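Local coordinates for multidrug resistance protein (Vibrio cholerae, PDB 1YC9) that probably forms a trimeric outer membrane efflux channel and could be involved in resistance to puromycin, acriflavine and tetraphenylarsonium chloride, at residues 287-292 against 313-318; 67-72 against 119-124; 281-286 against 326-331; 99-104 against 296-301; 125-130 against 268-273. The protein carries 1 engineered substitution. All coordinates share one frame; numbering follows the deposited sequence.

How the contacts relate
Contacts 1 and 4 belong to one four-stranded antiparallel sheet and share strand 286-298; their strands are paired by backbone hydrogen bonds, and both touch the second subunit. Contacts 2, 3 and 5 involve the helices. Contacts 2 and 5 share helix 117-183, whereas contact 3 uses the start of helix 326-391. Contacts 1, 2 and 3 lie near the surface; 4 and 5 are partly buried. Chemistry follows place: aliphatic groups line one side of the sheet in contact 1, an aromatic pair and a carboxylate that accepts a backbone N-H mark contact 4, apolar packing joins turn to helix in 2 and 3, and a salt bridge beside alanine joins the helices of 5.

Contact 1 (287-292 against 313-318); sequences VTLSAF and IGPAIY
The flat peptide group that joins Gly314 to Pro315 has the methyl Leu289 CD1 over one face, with CD1 3.6 Å from Gly314 C. Gly314 O accepts Ser290 N at 3.1 Å, the donor tilted 31° from the carbonyl plane; from the preceding peptide group Gly314 N donates back to Ser290 O. Thr288 and Ala316 form the next such pair: Thr288 N donates to Ala316 O at 2.9 Å, and Ala316 N to Thr288 O. Between these two pairs sits Pro315, opposite Leu289 in a non-hydrogen-bonded pair. An imino acid suits that position because no N-H is called for across the hairpin, while its CA still approaches Thr288 O at 3.1 Å.

Val287, Leu289 and Ala291 share one face with Ile313, Pro315 and Ile317. There Val287 CG2, which lies anti to the carbonyl carbon, meets Ile317 CD1 at 3.7 Å, and Ala291 CB rests against Ile313 CG1 at 4.0 Å. The other face carries Thr288, Ser290 and Ala316, small or hydroxylic residues; a water stands 2.8 Å from Thr288 OG1 and reaches Ala316 O only weakly. Ile313, Ala316 and Ile317 also pair with a strand of the second subunit, so the sheet continues past this edge. One apolar and one more polar face on an antiparallel hairpin is the pattern of a transmembrane beta barrel, here consistent with the trimeric barrel of outer membrane factors.

Contact 2 (67-72 against 119-124); sequences GAIRSF and RAAVVA
Arg70 and Arg119 meet without a hydrogen bond between their segments, and the shortest polar bond nearby is local, Ser71 OG to Phe72 O at 2.7 Å. What crosses the contact is mostly hydrocarbon, with one guanidinium laid on it. Arg70 leaves the turn after helix 47-67 with CG anti to its carbonyl carbon (chi1 -58°), and its CG and CD pass obliquely over Val122, CD touching Val122 CG2 at 3.5 Å. A bend at chi3 (69°) then turns NE back over helix 117-183, and the guanidinium comes to rest on the aliphatic part of Arg119. Arg119 CG lies over one face of that group, offset toward the rim and 3.6 Å from Arg70 NH1. The two guanidinium planes stand 80° apart, so they do not stack.

Val122 CG2 is shared: besides Arg70 it touches Ile69 CG2 at 3.8 Å and Gly67 CA at the same separation. Ile69 CD1 reaches on to Ala121 CB at 4.3 Å, the short alanine leaving it space against the helix. Ala68, pointing away from the helix, packs on Thr323 of the third subunit, and Ser71 packs on its Gly324.

The long arginines thus supply methylenes to the packing while their ends remain near the surface. With Arg70 NH2 and Arg119 NE 5.4 Å apart, the like charges would be expected to repel mildly, a cost solvent could reduce.

Contact 3 (281-286 against 326-331); sequences AQFYPD and RLEGQL
Gln282 and Phe283 are the two corner residues of a type I beta turn, Ala281 to Tyr284, that links helix 260-281 to strand 286-298, and they lean on the first turn of helix 326-391 through Leu327. Phe283 lays one face of its ring against Leu327 CB, a CH-pi contact with CB 3.8 Å from the ring centroid and 24° off the normal. The closest approach is toward the rim, where Phe283 CZ lies 3.5 Å from Leu327 CB. Phe283 CE1 also touches Leu331 CD2 at 4.1 Å, and CZ touches Glu328 CG at the same distance.

Leu327 branches to the other corner. Its CG is anti to the carbonyl carbon (chi1 -66°), and from there CD1 reaches Gln282 O at 3.6 Å while CD2 meets Gln282 CB at 4.0 Å. Leucine suits this buried place, since its CB covers the ring while its methyls reach Gln282, CD1 also bordering the ring. The side chains of Gln282 and Gln330 cross at about a right angle beside it.

Next to this patch, Arg326 forms a salt bridge with Asp73 of the second subunit. Where Phe283 meets Leu327 the cohesion is apolar and dispersive, an aromatic face over an aliphatic residue.

Contact 4 (99-104 against 296-301); sequences NDYGTL and QAFGLD
Tyr101, Gly102 and Thr103 run antiparallel to Phe298, Ala297 and Gln296, the short strand axes 4.8 Å apart at 171°. Gly102 and Ala297 form the hydrogen-bonded pair, with Gly102 N to Ala297 O and Ala297 N to Gly102 O both 2.9 Å. Beyond Phe298 the chain turns off, yet Asp100 holds it: Asp100 O takes Gly299 N at 2.7 Å, and Asp100 OD2 takes Leu300 N at 2.9 Å, a nearly straight bond from above the carboxylate plane. At Gly299 (phi 99°) a CB would press on the carbonyl O of Phe298, which is why glycine suits.

Leu300 folds back over the strand, its CD2 tight against Gly102 CA at 3.4 Å, where a side chain would clash. On the other face the edge of Phe298 meets the face of Tyr101, offset, with planes at 89° and Phe298 CD1 3.5 Å from Tyr101 CE2. Asn99 CB lies 3.6 Å from Phe298 CE1. Thr103 CG2 meets Gln296 CG at 3.7 Å.

Strand 98-111 here lies between 286-298 and 73-84: Thr103 OG1 bonds to Ser79 OG, and Leu300 rests on Ala80 of strand 73-84. Tyr89 of the second subunit packs on Tyr101, Thr103, Gln296 and Phe298.

Contact 5 (125-130 against 268-273); sequences ATSELA and RAEAAA
Glu128 and Arg268 reach each other because both side chains bend at their second torsion. In Glu128 CG is anti to the carbonyl carbon, and chi2 of -74° swings CD off the extended line toward the opposite helix. In Arg268 chi2 of -149° is displaced from the fully extended value and brings CD alongside OE1 of Glu128. The two side chains then cross at about a right angle, and Arg268 NE donates to Glu128 OE1 at 2.8 Å in a salt bridge. OE1 lies close to the guanidinium plane and receives the N-H on its syn lone pair, with a bond angle of 153°. The remaining guanidinium nitrogens have partners of their own, among them Glu135, which makes a salt bridge with NH2; arginine thus can serve two acids.

Glu128 OE2 accepts a hydrogen bond from a water at 2.8 Å, and the same water donates to Arg268 O at 2.7 Å, joining the carboxylate to the backbone of the facing helix. The pair belongs to helices 117-183 and 260-281, which run antiparallel in the long helical bundle that outer membrane factors extend into the periplasm. Their short axes approach to 8.0 Å, a separation made possible by small residues: Ser127 CB meets Ala271 CB at 3.9 Å. That alanine methyl also lies 3.7 Å from Glu128 OE2. Ser127 turns its hydroxyl back to Val123 O, so the polar end of the serine is satisfied within its own helix, while OG touches the methylene Glu270 CG at 3.8 Å. Ala269 and Ala272 pack on Ala341 of helix 326-391.

Contact 1 (287-292 against 313-318)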
# COMPACT_ATOMS: atom_id res chain seq x y z
N VAL A 287 -25.40 23.07 26.74
CA VAL A 287 -25.54 24.23 27.57
C VAL A 287 -24.19 24.99 27.55
O VAL A 287 -23.14 24.36 27.73
CB VAL A 287 -25.92 23.92 29.02
CG1 VAL A 287 -26.10 25.23 29.81
CG2 VAL A 287 -27.18 23.08 29.08
N THR A 288 -24.25 26.27 27.22
CA THR A 288 -23.04 27.08 27.02
C THR A 288 -23.19 28.29 27.92
O THR A 288 -24.26 28.53 28.53
CB THR A 288 -22.85 27.44 25.55
OG1 THR A 288 -24.09 27.97 25.09
CG2 THR A 288 -22.60 26.21 24.69
N LEU A 289 -22.08 28.98 28.15
CA LEU A 289 -22.08 30.20 28.88
C LEU A 289 -21.26 31.20 28.03
O LEU A 289 -20.20 30.83 27.47
CB LEU A 289 -21.40 30.01 30.21
CG LEU A 289 -21.34 31.19 31.16
CD1 LEU A 289 -22.63 31.58 31.79
CD2 LEU A 289 -20.37 30.72 32.30
N SER A 290 -21.80 32.40 27.89
CA SER A 290 -21.13 33.48 27.14
C SER A 290 -21.16 34.72 27.98
O SER A 290 -22.06 34.95 28.79
CB SER A 290 -21.89 33.80 25.80
OG SER A 290 -21.71 32.67 24.97
N ALA A 291 -20.19 35.58 27.74
CA ALA A 291 -20.15 36.82 28.41
C ALA A 291 -19.28 37.80 27.62
O ALA A 291 -18.41 37.39 26.84
CB ALA A 291 -19.61 36.67 29.87
N PHE A 292 -19.53 39.07 27.86
CA PHE A 292 -18.63 40.12 27.38
C PHE A 292 -18.68 41.30 28.24
O PHE A 292 -19.62 41.51 29.02
CB PHE A 292 -19.00 40.49 25.89
CG PHE A 292 -20.09 41.47 25.75
CD1 PHE A 292 -19.81 42.85 25.62
CD2 PHE A 292 -21.40 41.06 25.70
CE1 PHE A 292 -20.82 43.77 25.49
CE2 PHE A 292 -22.40 41.98 25.49
CZ PHE A 292 -22.14 43.30 25.43
N ILE A 313 -23.77 38.49 30.63
CA ILE A 313 -23.42 37.16 30.92
C ILE A 313 -24.68 36.31 30.90
O ILE A 313 -25.70 36.73 31.44
CB ILE A 313 -22.77 37.01 32.36
CG1 ILE A 313 -22.39 35.59 32.56
CG2 ILE A 313 -23.58 37.64 33.38
CD1 ILE A 313 -21.30 35.42 33.57
N GLY A 314 -24.54 35.11 30.42
CA GLY A 314 -25.60 34.12 30.63
C GLY A 314 -25.46 32.81 29.93
O GLY A 314 -24.72 32.64 28.96
N PRO A 315 -26.17 31.84 30.47
CA PRO A 315 -26.20 30.51 29.87
C PRO A 315 -27.19 30.50 28.68
O PRO A 315 -28.13 31.33 28.66
CB PRO A 315 -26.68 29.64 31.03
CG PRO A 315 -27.55 30.51 31.77
CD PRO A 315 -26.96 31.89 31.72
N ALA A 316 -26.92 29.65 27.70
CA ALA A 316 -27.86 29.37 26.58
C ALA A 316 -27.97 27.84 26.52
O ALA A 316 -27.05 27.12 26.88
CB ALA A 316 -27.37 29.93 25.29
N ILE A 317 -29.10 27.31 26.04
CA ILE A 317 -29.20 25.86 25.89
C ILE A 317 -29.76 25.66 24.47
O ILE A 317 -30.51 26.49 24.03
CB ILE A 317 -30.08 25.27 27.01
CG1 ILE A 317 -30.30 23.78 26.82
CG2 ILE A 317 -31.47 25.92 27.04
CD1 ILE A 317 -30.74 23.08 28.06
N TYR A 318 -29.27 24.67 23.77
CA TYR A 318 -29.79 24.26 22.47
C TYR A 318 -30.07 22.78 22.55
O TYR A 318 -29.23 21.99 22.98
CB TYR A 318 -28.81 24.59 21.35
CG TYR A 318 -29.46 24.29 19.98
CD1 TYR A 318 -30.48 25.12 19.48
CD2 TYR A 318 -29.15 23.13 19.28
CE1 TYR A 318 -31.12 24.82 18.28
CE2 TYR A 318 -29.80 22.82 18.09
CZ TYR A 318 -30.77 23.68 17.60
OH TYR A 318 -31.40 23.36 16.40
O HOH W 1 -25.87 26.23 23.89

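Contact 2 (67-72 against 119-124)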
# COMPACT_ATOMS: atom_id res chain seq x y z
N GLY A 67 -7.88 18.94 23.97
CA GLY A 67 -8.07 19.36 25.35
C GLY A 67 -8.63 20.76 25.52
O GLY A 67 -9.35 21.05 26.50
N ALA A 68 -8.36 21.67 24.54
CA ALA A 68 -8.95 22.99 24.53
C ALA A 68 -10.46 23.01 24.57
O ALA A 68 -11.09 23.96 25.02
CB ALA A 68 -8.46 23.78 23.28
N ILE A 69 -11.11 21.96 24.12
CA ILE A 69 -12.57 21.95 24.14
C ILE A 69 -13.15 22.02 25.57
O ILE A 69 -14.28 22.42 25.76
CB ILE A 69 -13.07 20.67 23.42
CG1 ILE A 69 -14.52 20.80 22.99
CG2 ILE A 69 -12.92 19.42 24.22
CD1 ILE A 69 -14.97 19.55 22.18
N ARG A 70 -12.35 21.62 26.55
CA ARG A 70 -12.81 21.67 27.94
C ARG A 70 -12.43 22.97 28.67
O ARG A 70 -12.84 23.19 29.81
CB ARG A 70 -12.28 20.47 28.69
CG ARG A 70 -12.67 19.12 28.12
CD ARG A 70 -12.29 17.99 28.94
NE ARG A 70 -13.11 18.04 30.13
CZ ARG A 70 -13.00 17.24 31.17
NH1 ARG A 70 -12.05 16.29 31.16
NH2 ARG A 70 -13.82 17.46 32.20
N SER A 71 -11.66 23.85 28.04
CA SER A 71 -11.38 25.12 28.62
C SER A 71 -12.43 26.15 28.24
O SER A 71 -13.18 25.94 27.27
CB SER A 71 -9.98 25.63 28.19
OG SER A 71 -10.03 26.38 27.05
N PHE A 72 -12.42 27.28 28.92
CA PHE A 72 -13.06 28.48 28.39
C PHE A 72 -12.11 29.21 27.37
O PHE A 72 -10.93 28.90 27.28
CB PHE A 72 -13.58 29.39 29.45
CG PHE A 72 -12.60 29.78 30.51
CD1 PHE A 72 -11.53 30.57 30.22
CD2 PHE A 72 -12.81 29.42 31.80
CE1 PHE A 72 -10.65 30.99 31.21
CE2 PHE A 72 -11.97 29.82 32.78
CZ PHE A 72 -10.88 30.59 32.51
N ARG A 119 -15.64 15.87 27.48
CA ARG A 119 -14.72 14.99 28.13
C ARG A 119 -14.42 13.77 27.25
O ARG A 119 -13.29 13.36 27.13
CB ARG A 119 -15.30 14.53 29.46
CG ARG A 119 -14.31 13.67 30.19
CD ARG A 119 -14.76 13.34 31.60
NE ARG A 119 -15.95 12.51 31.54
CZ ARG A 119 -16.56 12.00 32.60
NH1 ARG A 119 -16.08 12.23 33.81
NH2 ARG A 119 -17.64 11.26 32.44
N ALA A 120 -15.46 13.17 26.62
CA ALA A 120 -15.23 12.01 25.80
C ALA A 120 -14.33 12.33 24.63
O ALA A 120 -13.51 11.51 24.19
CB ALA A 120 -16.62 11.43 25.27
N ALA A 121 -14.44 13.54 24.14
CA ALA A 121 -13.60 14.02 23.04
C ALA A 121 -12.16 14.04 23.47
O ALA A 121 -11.27 13.59 22.74
CB ALA A 121 -14.04 15.36 22.59
N VAL A 122 -11.92 14.51 24.69
CA VAL A 122 -10.55 14.53 25.16
C VAL A 122 -10.03 13.14 25.45
O VAL A 122 -8.91 12.85 25.08
CB VAL A 122 -10.38 15.47 26.36
CG1 VAL A 122 -8.96 15.43 26.88
CG2 VAL A 122 -10.80 16.81 25.95
N VAL A 123 -10.84 12.26 26.01
CA VAL A 123 -10.44 10.87 26.18
C VAL A 123 -10.08 10.15 24.87
O VAL A 123 -9.11 9.42 24.79
CB VAL A 123 -11.48 10.05 26.94
CG1 VAL A 123 -11.05 8.61 27.01
CG2 VAL A 123 -11.62 10.62 28.37
N ALA A 124 -10.86 10.45 23.84
CA ALA A 124 -10.60 9.93 22.52
C ALA A 124 -9.27 10.44 22.01
O ALA A 124 -8.46 9.67 21.53
CB ALA A 124 -11.73 10.31 21.57

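Contact 3 (281-286 against 326-331)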
# COMPACT_ATOMS: atom_id res chain seq x y z
N ALA A 281 -24.27 11.75 22.87
CA ALA A 281 -24.46 12.95 23.64
C ALA A 281 -24.95 14.13 22.80
O ALA A 281 -25.53 15.06 23.34
CB ALA A 281 -23.16 13.32 24.34
N GLN A 282 -24.76 14.05 21.50
CA GLN A 282 -25.26 15.07 20.58
C GLN A 282 -26.78 15.16 20.51
O GLN A 282 -27.32 16.15 20.08
CB GLN A 282 -24.65 14.87 19.18
CG GLN A 282 -23.21 15.32 19.11
CD GLN A 282 -22.57 15.05 17.77
OE1 GLN A 282 -23.06 14.21 16.96
NE2 GLN A 282 -21.48 15.74 17.51
N PHE A 283 -27.46 14.11 20.94
CA PHE A 283 -28.91 14.15 21.06
C PHE A 283 -29.42 14.96 22.26
O PHE A 283 -30.58 15.38 22.28
CB PHE A 283 -29.46 12.74 21.13
CG PHE A 283 -29.40 11.98 19.80
CD1 PHE A 283 -28.30 11.22 19.48
CD2 PHE A 283 -30.48 12.02 18.90
CE1 PHE A 283 -28.24 10.51 18.29
CE2 PHE A 283 -30.44 11.31 17.73
CZ PHE A 283 -29.32 10.54 17.43
N TYR A 284 -28.54 15.23 23.23
CA TYR A 284 -28.88 15.90 24.46
C TYR A 284 -28.64 17.40 24.39
O TYR A 284 -27.96 17.87 23.47
CB TYR A 284 -28.07 15.28 25.61
CG TYR A 284 -28.55 13.88 25.92
CD1 TYR A 284 -28.21 12.82 25.10
CD2 TYR A 284 -29.37 13.63 27.05
CE1 TYR A 284 -28.65 11.54 25.37
CE2 TYR A 284 -29.83 12.35 27.32
CZ TYR A 284 -29.45 11.30 26.48
OH TYR A 284 -29.87 10.00 26.69
N PRO A 285 -29.27 18.14 25.28
CA PRO A 285 -29.15 19.60 25.25
C PRO A 285 -27.71 20.05 25.42
O PRO A 285 -26.99 19.49 26.22
CB PRO A 285 -30.04 20.07 26.38
CG PRO A 285 -30.91 18.89 26.84
CD PRO A 285 -30.22 17.67 26.33
N ASP A 286 -27.28 20.99 24.62
CA ASP A 286 -25.99 21.62 24.82
C ASP A 286 -26.11 22.93 25.58
O ASP A 286 -26.81 23.83 25.16
CB ASP A 286 -25.41 21.87 23.45
CG ASP A 286 -23.95 21.85 23.48
OD1 ASP A 286 -23.32 21.20 22.58
OD2 ASP A 286 -23.39 22.44 24.44
N ARG A 326 -29.26 13.61 10.52
CA ARG A 326 -27.88 14.06 10.77
C ARG A 326 -27.39 13.37 12.06
O ARG A 326 -26.34 12.69 12.02
CB ARG A 326 -27.84 15.56 10.89
CG ARG A 326 -26.49 16.16 11.20
CD ARG A 326 -26.44 17.63 10.90
NE ARG A 326 -27.49 18.43 11.57
CZ ARG A 326 -27.54 18.75 12.86
NH1 ARG A 326 -26.63 18.35 13.74
NH2 ARG A 326 -28.54 19.49 13.28
N LEU A 327 -28.10 13.55 13.17
CA LEU A 327 -27.63 12.98 14.48
C LEU A 327 -27.62 11.46 14.42
O LEU A 327 -26.75 10.78 14.98
CB LEU A 327 -28.47 13.45 15.63
CG LEU A 327 -28.35 14.95 15.88
CD1 LEU A 327 -29.17 15.31 17.07
CD2 LEU A 327 -26.89 15.48 15.93
N GLU A 328 -28.65 10.92 13.76
CA GLU A 328 -28.86 9.49 13.72
C GLU A 328 -27.77 8.82 12.89
O GLU A 328 -27.20 7.82 13.29
CB GLU A 328 -30.26 9.15 13.13
CG GLU A 328 -31.40 9.68 13.95
CD GLU A 328 -31.81 11.10 13.64
OE1 GLU A 328 -31.12 11.87 12.87
OE2 GLU A 328 -32.79 11.54 14.20
N GLY A 329 -27.54 9.37 11.69
CA GLY A 329 -26.52 8.89 10.80
C GLY A 329 -25.12 9.01 11.44
O GLY A 329 -24.28 8.16 11.18
N GLN A 330 -24.87 10.09 12.18
CA GLN A 330 -23.58 10.30 12.83
C GLN A 330 -23.33 9.22 13.87
O GLN A 330 -22.22 8.69 13.95
CB GLN A 330 -23.55 11.70 13.48
CG GLN A 330 -23.09 12.76 12.51
CD GLN A 330 -22.96 14.17 13.12
OE1 GLN A 330 -22.29 14.33 14.12
NE2 GLN A 330 -23.54 15.15 12.48
N LEU A 331 -24.40 8.86 14.58
CA LEU A 331 -24.33 7.77 15.56
C LEU A 331 -24.07 6.44 14.85
O LEU A 331 -23.18 5.71 15.23
CB LEU A 331 -25.59 7.72 16.41
CG LEU A 331 -25.65 6.60 17.43
CD1 LEU A 331 -24.43 6.62 18.41
CD2 LEU A 331 -26.93 6.66 18.22

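Contact 4 (99-104 against 296-301)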
# COMPACT_ATOMS: atom_id res chain seq x y z
N ASN A 99 -23.38 57.73 10.43
CA ASN A 99 -22.69 58.03 11.69
C ASN A 99 -21.64 57.02 12.05
O ASN A 99 -21.65 55.96 11.58
CB ASN A 99 -23.73 58.17 12.80
CG ASN A 99 -24.74 59.25 12.50
OD1 ASN A 99 -25.85 58.97 12.04
ND2 ASN A 99 -24.38 60.50 12.78
N ASP A 100 -20.66 57.41 12.88
CA ASP A 100 -19.62 56.53 13.29
C ASP A 100 -19.95 55.89 14.68
O ASP A 100 -20.53 56.54 15.55
CB ASP A 100 -18.28 57.28 13.41
CG ASP A 100 -18.33 58.45 14.29
OD1 ASP A 100 -19.19 59.36 14.13
OD2 ASP A 100 -17.41 58.60 15.19
N TYR A 101 -19.59 54.63 14.77
CA TYR A 101 -19.83 53.79 15.97
C TYR A 101 -18.58 53.08 16.29
O TYR A 101 -17.79 52.71 15.40
CB TYR A 101 -20.89 52.78 15.65
CG TYR A 101 -22.23 53.37 15.34
CD1 TYR A 101 -22.55 53.76 14.05
CD2 TYR A 101 -23.22 53.43 16.28
CE1 TYR A 101 -23.76 54.33 13.78
CE2 TYR A 101 -24.48 53.94 16.01
CZ TYR A 101 -24.76 54.40 14.74
OH TYR A 101 -26.03 54.88 14.45
N GLY A 102 -18.34 52.75 17.57
CA GLY A 102 -17.22 51.94 17.84
C GLY A 102 -17.58 50.94 18.97
O GLY A 102 -18.55 51.19 19.73
N THR A 103 -16.84 49.87 18.98
CA THR A 103 -16.93 48.90 20.08
C THR A 103 -15.56 48.40 20.45
O THR A 103 -14.59 48.37 19.63
CB THR A 103 -17.81 47.70 19.73
OG1 THR A 103 -17.17 46.84 18.77
CG2 THR A 103 -19.11 48.06 19.17
N LEU A 104 -15.41 47.97 21.73
CA LEU A 104 -14.17 47.36 22.12
C LEU A 104 -14.59 46.49 23.34
O LEU A 104 -15.10 47.05 24.28
CB LEU A 104 -13.18 48.44 22.58
CG LEU A 104 -11.94 47.96 23.31
CD1 LEU A 104 -11.09 47.05 22.38
CD2 LEU A 104 -11.13 49.15 23.82
N GLN A 296 -19.25 50.42 23.94
CA GLN A 296 -19.98 50.60 22.67
C GLN A 296 -20.46 52.03 22.67
O GLN A 296 -21.06 52.53 23.62
CB GLN A 296 -21.14 49.60 22.59
CG GLN A 296 -20.73 48.16 22.55
CD GLN A 296 -21.90 47.21 22.72
OE1 GLN A 296 -22.92 47.59 23.27
NE2 GLN A 296 -21.75 46.01 22.20
N ALA A 297 -20.26 52.75 21.53
CA ALA A 297 -20.69 54.09 21.44
C ALA A 297 -21.03 54.56 20.01
O ALA A 297 -20.41 54.09 19.08
CB ALA A 297 -19.61 55.04 22.05
N PHE A 298 -22.04 55.39 19.97
CA PHE A 298 -22.35 56.29 18.84
C PHE A 298 -21.34 57.41 19.02
O PHE A 298 -21.40 58.14 20.01
CB PHE A 298 -23.77 56.78 19.03
CG PHE A 298 -24.22 57.75 17.98
CD1 PHE A 298 -24.96 57.30 16.89
CD2 PHE A 298 -23.95 59.08 18.10
CE1 PHE A 298 -25.39 58.18 15.94
CE2 PHE A 298 -24.40 59.98 17.09
CZ PHE A 298 -25.11 59.50 16.06
N GLY A 299 -20.38 57.50 18.12
CA GLY A 299 -19.33 58.48 18.14
C GLY A 299 -18.08 57.85 18.71
O GLY A 299 -18.01 57.60 19.91
N LEU A 300 -17.08 57.59 17.88
CA LEU A 300 -15.84 56.98 18.33
C LEU A 300 -15.14 57.76 19.42
O LEU A 300 -14.52 57.15 20.31
CB LEU A 300 -14.84 56.84 17.19
CG LEU A 300 -15.19 55.81 16.15
CD1 LEU A 300 -14.09 55.96 15.08
CD2 LEU A 300 -15.19 54.42 16.77
N ASP A 301 -15.30 59.09 19.38
CA ASP A 301 -14.71 59.96 20.42
C ASP A 301 -15.46 59.84 21.75
O ASP A 301 -15.06 60.41 22.76
CB ASP A 301 -14.62 61.41 20.01
CG ASP A 301 -15.90 61.95 19.48
OD1 ASP A 301 -16.72 61.21 18.90
OD2 ASP A 301 -16.17 63.16 19.55

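Contact 5 (125-130 against 268-273)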
# COMPACT_ATOMS: atom_id res chain seq x y z
N ALA A 125 -9.01 11.73 22.19
CA ALA A 125 -7.78 12.31 21.69
C ALA A 125 -6.52 11.80 22.47
O ALA A 125 -5.45 11.60 21.88
CB ALA A 125 -7.86 13.82 21.79
N THR A 126 -6.66 11.62 23.75
CA THR A 126 -5.56 11.12 24.55
C THR A 126 -5.32 9.62 24.30
O THR A 126 -4.20 9.15 24.42
CB THR A 126 -5.79 11.35 26.04
OG1 THR A 126 -6.99 10.71 26.46
CG2 THR A 126 -6.02 12.80 26.32
N SER A 127 -6.40 8.89 23.94
CA SER A 127 -6.29 7.51 23.56
C SER A 127 -5.56 7.42 22.24
O SER A 127 -4.75 6.52 22.06
CB SER A 127 -7.68 6.85 23.47
OG SER A 127 -8.27 6.85 24.73
N GLU A 128 -5.83 8.34 21.32
CA GLU A 128 -5.07 8.41 20.08
C GLU A 128 -3.63 8.73 20.32
O GLU A 128 -2.73 8.20 19.67
CB GLU A 128 -5.64 9.45 19.09
CG GLU A 128 -6.99 8.97 18.55
CD GLU A 128 -6.91 7.82 17.53
OE1 GLU A 128 -5.76 7.37 17.16
OE2 GLU A 128 -8.04 7.37 17.11
N LEU A 129 -3.40 9.58 21.29
CA LEU A 129 -2.00 9.87 21.61
C LEU A 129 -1.31 8.63 22.17
O LEU A 129 -0.16 8.34 21.84
CB LEU A 129 -1.93 11.04 22.59
CG LEU A 129 -0.52 11.37 23.12
CD1 LEU A 129 0.42 11.66 21.97
CD2 LEU A 129 -0.58 12.54 24.09
N ALA A 130 -1.97 7.90 23.03
CA ALA A 130 -1.39 6.66 23.55
C ALA A 130 -1.12 5.67 22.44
O ALA A 130 -0.11 4.95 22.45
CB ALA A 130 -2.28 6.01 24.67
N ARG A 268 -7.02 2.62 20.04
CA ARG A 268 -7.82 3.20 18.97
C ARG A 268 -9.24 2.72 19.07
O ARG A 268 -10.19 3.51 18.81
CB ARG A 268 -7.23 2.90 17.62
CG ARG A 268 -6.02 3.73 17.34
CD ARG A 268 -5.82 4.05 15.92
NE ARG A 268 -4.78 5.06 15.90
CZ ARG A 268 -3.52 4.82 15.65
NH1 ARG A 268 -2.64 5.84 15.68
NH2 ARG A 268 -3.11 3.57 15.40
N ALA A 269 -9.41 1.49 19.53
CA ALA A 269 -10.75 0.97 19.84
C ALA A 269 -11.41 1.72 21.03
O ALA A 269 -12.56 2.11 21.00
CB ALA A 269 -10.73 -0.52 20.05
N GLU A 270 -10.61 2.03 22.08
CA GLU A 270 -11.07 2.95 23.11
C GLU A 270 -11.51 4.34 22.61
O GLU A 270 -12.54 4.83 23.02
CB GLU A 270 -9.99 3.13 24.20
CG GLU A 270 -10.54 3.90 25.41
CD GLU A 270 -11.82 3.31 25.94
OE1 GLU A 270 -11.76 2.10 26.26
OE2 GLU A 270 -12.88 4.02 26.00
N ALA A 271 -10.71 4.94 21.73
CA ALA A 271 -11.00 6.24 21.15
C ALA A 271 -12.32 6.19 20.38
O ALA A 271 -13.21 7.03 20.61
CB ALA A 271 -9.88 6.63 20.23
N ALA A 272 -12.48 5.12 19.59
CA ALA A 272 -13.75 4.88 18.85
C ALA A 272 -14.96 4.73 19.76
O ALA A 272 -16.02 5.24 19.45
CB ALA A 272 -13.62 3.69 17.89
N ALA A 273 -14.82 4.00 20.87
CA ALA A 273 -15.86 3.84 21.85
C ALA A 273 -16.30 5.19 22.38
O ALA A 273 -17.48 5.46 22.52
CB ALA A 273 -15.36 2.92 23.02
O HOH W 2 -9.82 5.27 16.78